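Side-chain contacts in protein STN1 (Saccharomyces cerevisiae, PDB 3KEY), which regulates telomere length and protects chromosome ends, holding back telomerase loading through its interaction with CDC13: residues S25-Y28 and E32-S35; I77-K80 and S84-F87. All coordinates share one frame; numbering follows the deposited sequence.

Interaction 1. Residues S25-Y28 and E32-S35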
ATOM      1  N   SER A  25      13.495  14.004   2.249  1.00 40.05           N
ATOM      2  CA  SER A  25      13.627  15.179   1.388  1.00 42.38           C
ATOM      3  C   SER A  25      13.619  14.847  -0.101  1.00 40.78           C
ATOM      4  O   SER A  25      13.046  15.591  -0.899  1.00 41.02           O
ATOM      5  CB  SER A  25      14.892  15.980   1.747  1.00 45.51           C
ATOM      6  OG  SER A  25      16.072  15.228   1.539  1.00 49.33           O
ATOM      7  N   ASP A  26      14.246  13.739  -0.487  1.00 40.82           N
ATOM      8  CA  ASP A  26      14.243  13.364  -1.896  1.00 39.68           C
ATOM      9  C   ASP A  26      12.854  12.926  -2.325  1.00 39.76           C
ATOM     10  O   ASP A  26      12.431  13.191  -3.451  1.00 40.16           O
ATOM     11  CB  ASP A  26      15.236  12.235  -2.175  1.00 40.05           C
ATOM     12  CG  ASP A  26      16.680  12.711  -2.163  1.00 42.39           C
ATOM     13  OD1 ASP A  26      16.906  13.937  -2.241  1.00 43.35           O
ATOM     14  OD2 ASP A  26      17.590  11.863  -2.091  1.00 43.35           O
ATOM     15  N   LEU A  27      12.141  12.258  -1.423  1.00 39.06           N
ATOM     16  CA  LEU A  27      10.800  11.777  -1.722  1.00 40.23           C
ATOM     17  C   LEU A  27       9.835  12.940  -1.952  1.00 41.23           C
ATOM     18  O   LEU A  27       9.045  12.933  -2.899  1.00 38.91           O
ATOM     19  CB  LEU A  27      10.285  10.899  -0.576  1.00 38.76           C
ATOM     20  CG  LEU A  27       8.871  10.326  -0.742  1.00 38.06           C
ATOM     21  CD1 LEU A  27       8.819   9.450  -1.981  1.00 39.21           C
ATOM     22  CD2 LEU A  27       8.484   9.527   0.504  1.00 36.14           C
ATOM     23  N   TYR A  28       9.916  13.935  -1.077  1.00 42.20           N
ATOM     24  CA  TYR A  28       9.057  15.110  -1.139  1.00 45.41           C
ATOM     25  C   TYR A  28       9.264  15.942  -2.405  1.00 46.86           C
ATOM     26  O   TYR A  28       8.382  16.704  -2.798  1.00 46.76           O
ATOM     27  CB  TYR A  28       9.299  15.976   0.093  1.00 45.92           C
ATOM     28  CG  TYR A  28       8.316  17.107   0.270  1.00 47.03           C
ATOM     29  CD1 TYR A  28       8.611  18.397  -0.179  1.00 47.76           C
ATOM     30  CD2 TYR A  28       7.109  16.899   0.927  1.00 48.07           C
ATOM     31  CE1 TYR A  28       7.720  19.457   0.036  1.00 48.63           C
ATOM     32  CE2 TYR A  28       6.213  17.945   1.144  1.00 49.93           C
ATOM     33  CZ  TYR A  28       6.527  19.219   0.701  1.00 49.02           C
ATOM     34  OH  TYR A  28       5.660  20.250   0.951  1.00 52.20           O
ATOM     35  N   GLU A  32       5.178  13.450  -8.711  1.00 45.72           N
ATOM     36  CA  GLU A  32       4.031  12.627  -8.353  1.00 45.78           C
ATOM     37  C   GLU A  32       3.662  12.777  -6.878  1.00 43.65           C
ATOM     38  O   GLU A  32       2.479  12.796  -6.527  1.00 43.10           O
ATOM     39  CB  GLU A  32       4.312  11.153  -8.663  1.00 49.72           C
ATOM     40  CG  GLU A  32       3.876  10.713 -10.053  1.00 56.96           C
ATOM     41  CD  GLU A  32       4.064   9.219 -10.276  1.00 61.26           C
ATOM     42  OE1 GLU A  32       5.229   8.771 -10.375  1.00 63.74           O
ATOM     43  OE2 GLU A  32       3.048   8.489 -10.343  1.00 62.94           O
ATOM     44  N   VAL A  33       4.670  12.883  -6.017  1.00 40.54           N
ATOM     45  CA  VAL A  33       4.420  13.033  -4.587  1.00 39.84           C
ATOM     46  C   VAL A  33       3.788  14.395  -4.285  1.00 40.11           C
ATOM     47  O   VAL A  33       2.842  14.483  -3.503  1.00 38.07           O
ATOM     48  CB  VAL A  33       5.724  12.868  -3.760  1.00 38.21           C
ATOM     49  CG1 VAL A  33       5.450  13.131  -2.285  1.00 37.46           C
ATOM     50  CG2 VAL A  33       6.273  11.455  -3.939  1.00 38.17           C
ATOM     51  N   ARG A  34       4.300  15.454  -4.906  1.00 41.64           N
ATOM     52  CA  ARG A  34       3.737  16.784  -4.681  1.00 44.46           C
ATOM     53  C   ARG A  34       2.248  16.834  -5.052  1.00 43.67           C
ATOM     54  O   ARG A  34       1.460  17.484  -4.368  1.00 44.17           O
ATOM     55  CB  ARG A  34       4.511  17.849  -5.476  1.00 47.10           C
ATOM     56  CG  ARG A  34       5.926  18.126  -4.967  1.00 50.26           C
ATOM     57  CD  ARG A  34       5.950  18.314  -3.447  1.00 56.70           C
ATOM     58  NE  ARG A  34       5.064  19.381  -2.974  1.00 60.67           N
ATOM     59  CZ  ARG A  34       5.314  20.682  -3.101  1.00 63.52           C
ATOM     60  NH1 ARG A  34       6.432  21.095  -3.688  1.00 63.99           N
ATOM     61  NH2 ARG A  34       4.444  21.575  -2.640  1.00 64.11           N
ATOM     62  N   SER A  35       1.862  16.137  -6.120  1.00 44.23           N
ATOM     63  CA  SER A  35       0.459  16.114  -6.554  1.00 44.04           C
ATOM     64  C   SER A  35      -0.430  15.555  -5.451  1.00 42.36           C
ATOM     65  O   SER A  35      -1.452  16.144  -5.107  1.00 40.56           O
ATOM     66  CB  SER A  35       0.294  15.251  -7.805  1.00 44.31           C
ATOM     67  OG  SER A  35       1.168  15.681  -8.831  1.00 50.33           O
TER

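Interaction 2. Residues I77-K80 and S84-F87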
ATOM      1  N   ILE A  77       6.330   0.487   5.024  1.00 38.40           N
ATOM      2  CA  ILE A  77       7.691   0.964   4.812  1.00 40.42           C
ATOM      3  C   ILE A  77       8.260   1.217   6.192  1.00 41.07           C
ATOM      4  O   ILE A  77       7.525   1.443   7.153  1.00 40.25           O
ATOM      5  CB  ILE A  77       7.783   2.292   4.004  1.00 39.72           C
ATOM      6  CG1 ILE A  77       7.028   3.400   4.737  1.00 39.57           C
ATOM      7  CG2 ILE A  77       7.298   2.072   2.581  1.00 41.44           C
ATOM      8  CD1 ILE A  77       7.199   4.769   4.106  1.00 40.60           C
ATOM      9  N   GLY A  78       9.578   1.167   6.297  1.00 42.12           N
ATOM     10  CA  GLY A  78      10.184   1.430   7.579  1.00 41.79           C
ATOM     11  C   GLY A  78      11.114   2.601   7.486  1.00 41.59           C
ATOM     12  O   GLY A  78      11.546   3.002   6.381  1.00 40.91           O
ATOM     13  N   LEU A  79      11.402   3.159   8.656  1.00 41.25           N
ATOM     14  CA  LEU A  79      12.332   4.269   8.770  1.00 43.21           C
ATOM     15  C   LEU A  79      13.644   3.548   9.005  1.00 43.61           C
ATOM     16  O   LEU A  79      13.906   3.108  10.129  1.00 44.20           O
ATOM     17  CB  LEU A  79      11.972   5.123   9.988  1.00 45.19           C
ATOM     18  CG  LEU A  79      12.719   6.437  10.173  1.00 46.58           C
ATOM     19  CD1 LEU A  79      12.564   7.339   8.961  1.00 47.17           C
ATOM     20  CD2 LEU A  79      12.123   7.054  11.417  1.00 49.24           C
ATOM     21  N   LYS A  80      14.447   3.358   7.966  1.00 42.81           N
ATOM     22  CA  LYS A  80      15.679   2.640   8.225  1.00 43.82           C
ATOM     23  C   LYS A  80      16.691   3.455   9.033  1.00 42.43           C
ATOM     24  O   LYS A  80      17.524   2.900   9.757  1.00 42.78           O
ATOM     25  CB  LYS A  80      16.342   2.170   6.938  1.00 47.09           C
ATOM     26  CG  LYS A  80      17.018   3.262   6.164  1.00 52.15           C
ATOM     27  CD  LYS A  80      18.290   2.732   5.570  1.00 54.78           C
ATOM     28  CE  LYS A  80      17.935   1.605   4.634  1.00 56.43           C
ATOM     29  NZ  LYS A  80      19.148   0.951   4.152  1.00 58.79           N
ATOM     30  N   SER A  84      18.835  10.556   9.529  1.00 40.87           N
ATOM     31  CA  SER A  84      18.792  11.127   8.183  1.00 38.68           C
ATOM     32  C   SER A  84      17.374  11.053   7.591  1.00 38.40           C
ATOM     33  O   SER A  84      17.131  11.527   6.480  1.00 35.33           O
ATOM     34  CB  SER A  84      19.773  10.397   7.257  1.00 38.23           C
ATOM     35  OG  SER A  84      19.343   9.071   6.991  1.00 39.31           O
ATOM     36  N   GLU A  85      16.442  10.472   8.342  1.00 38.16           N
ATOM     37  CA  GLU A  85      15.059  10.326   7.882  1.00 39.01           C
ATOM     38  C   GLU A  85      15.040   9.597   6.537  1.00 38.57           C
ATOM     39  O   GLU A  85      14.480  10.085   5.553  1.00 38.29           O
ATOM     40  CB  GLU A  85      14.385  11.698   7.737  1.00 42.30           C
ATOM     41  CG  GLU A  85      14.263  12.502   9.034  1.00 48.78           C
ATOM     42  CD  GLU A  85      13.303  11.874  10.041  1.00 53.80           C
ATOM     43  OE1 GLU A  85      13.074  12.487  11.110  1.00 57.21           O
ATOM     44  OE2 GLU A  85      12.776  10.772   9.770  1.00 55.84           O
ATOM     45  N   THR A  86      15.669   8.426   6.500  1.00 36.89           N
ATOM     46  CA  THR A  86      15.711   7.625   5.286  1.00 36.20           C
ATOM     47  C   THR A  86      14.761   6.446   5.444  1.00 34.62           C
ATOM     48  O   THR A  86      14.784   5.743   6.460  1.00 34.32           O
ATOM     49  CB  THR A  86      17.135   7.108   5.007  1.00 35.70           C
ATOM     50  OG1 THR A  86      18.018   8.225   4.886  1.00 38.11           O
ATOM     51  CG2 THR A  86      17.175   6.304   3.718  1.00 36.48           C
ATOM     52  N   PHE A  87      13.918   6.237   4.439  1.00 35.02           N
ATOM     53  CA  PHE A  87      12.952   5.145   4.485  1.00 34.80           C
ATOM     54  C   PHE A  87      13.431   3.914   3.745  1.00 34.91           C
ATOM     55  O   PHE A  87      14.087   4.007   2.710  1.00 34.40           O
ATOM     56  CB  PHE A  87      11.601   5.589   3.903  1.00 34.18           C
ATOM     57  CG  PHE A  87      10.994   6.753   4.620  1.00 35.53           C
ATOM     58  CD1 PHE A  87      11.148   8.047   4.129  1.00 36.80           C
ATOM     59  CD2 PHE A  87      10.306   6.564   5.814  1.00 36.64           C
ATOM     60  CE1 PHE A  87      10.630   9.135   4.818  1.00 38.11           C
ATOM     61  CE2 PHE A  87       9.783   7.648   6.513  1.00 37.68           C
ATOM     62  CZ  PHE A  87       9.946   8.937   6.015  1.00 38.19           C
TER

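Interaction 1. Residues S25-Y28 and E32-S35
The side chain of R34 passes over one face of the Y28 ring. Its CD lies 4.2 Å from the ring centroid and 15° off the ring normal, a CH-pi contact, and the guanidinium that follows runs almost parallel to the ring, the two planes 12° apart. R34 NE comes 4.0 Å from Y28 CZ, with the Y28 hydroxyl above the rim of the guanidinium, so the overlap is displaced rather than centred. Bends at chi2 and chi3 fold the arginine back toward the tyrosine. R34 CD also sits 3.0 Å from the carbonyl oxygen Y28 O. No hydrogen bond spans the two segments, and the contact buries Y28 OH and R34 NE without a partner in the model. The charge of R34 is instead met by E60, whose OE2 forms a salt bridge with NH2. Beside this pair, V33 points its branches at L27: V33 CG2 touches L27 O at 3.3 Å and meets L27 CD1 at 3.8 Å, the two side chains crossing at about a right angle. L27 CG stands anti to its own N (chi1 179°), which carries CD1 toward V33 although the CB itself does not point there. The contact thus joins helix 24-28 to the first turn of helix 31-47 across a tight link in the first winged helix-turn-helix region. Helix 56-73 backs it, with F64 edge-to-face on Y28 and touching both L27 and V33, while helix 6-16 brings L14 to L27 and I13 to V33.

Interaction 2. Residues I77-K80 and S84-F87
An antiparallel beta hairpin joins I77-K80 to S84-F87, pairing outer strand 78-81 with central strand 86-88 in the three-stranded sheet of the first winged helix-turn-helix region, where such a hairpin forms the wing. L79 and F87 are a non-hydrogen-bonded pair, their CA atoms 4.4 Å apart and their side chains on one face. L79 CD1 reaches F87 CE2 at 3.7 Å, and I77 CD1 approaches F87 CD2 at 4.0 Å, both oblique to the ring. G78 O lies at the ring edge, near its plane, and takes a CA-H...O contact from F87 CA at 3.2 Å. The backbone bond K80 N to T86 O measures 2.8 Å but is weak, bent to 120° at the hydrogen. The side chains of K80 and T86 lie side by side, pointing the same way, with K80 CG 3.9 Å from T86 CG2; the methyl is anti to the threonine N, while T86 OG1 donates to S84 OG at 2.6 Å. A valine in place of T86 would probably leave S84 OG without this donor, with D81 OD2 as its remaining partner, and the S84 hydroxyl less fixed in its rotation. E85 and T86 both face D81 in a G1 beta bulge, E85 holding positive phi (55°). E85 OE2 lies 3.5 Å from L79 CD1, while OE1 makes a salt bridge with K82; K80 NZ similarly pairs with E21. Strand 21-23 flanks 86-88 on its other side, F87 bonding through its backbone to I22. Helix 56-73 lies against the hairpin, L71 and V72 touching I77, and V72 also touching F87.

Interactions 1 and 2 follow one another along the chain and belong to the same winged helix-turn-helix unit, the first of two in this C-terminal part of STN1. Their centres are about 15 Å apart and their nearest atoms about 5 Å, so they do not touch. Helix 56-73 touches both contacts. A more direct link is N24 of helix 24-28, which the side chains of E85 and F87 touch. Strand 21-23 adds another, since it pairs with strand 86-88 and leads straight into helix 24-28. Interaction 1 joins helix 24-28 to helix 31-47, and interaction 2 joins the two wing strands.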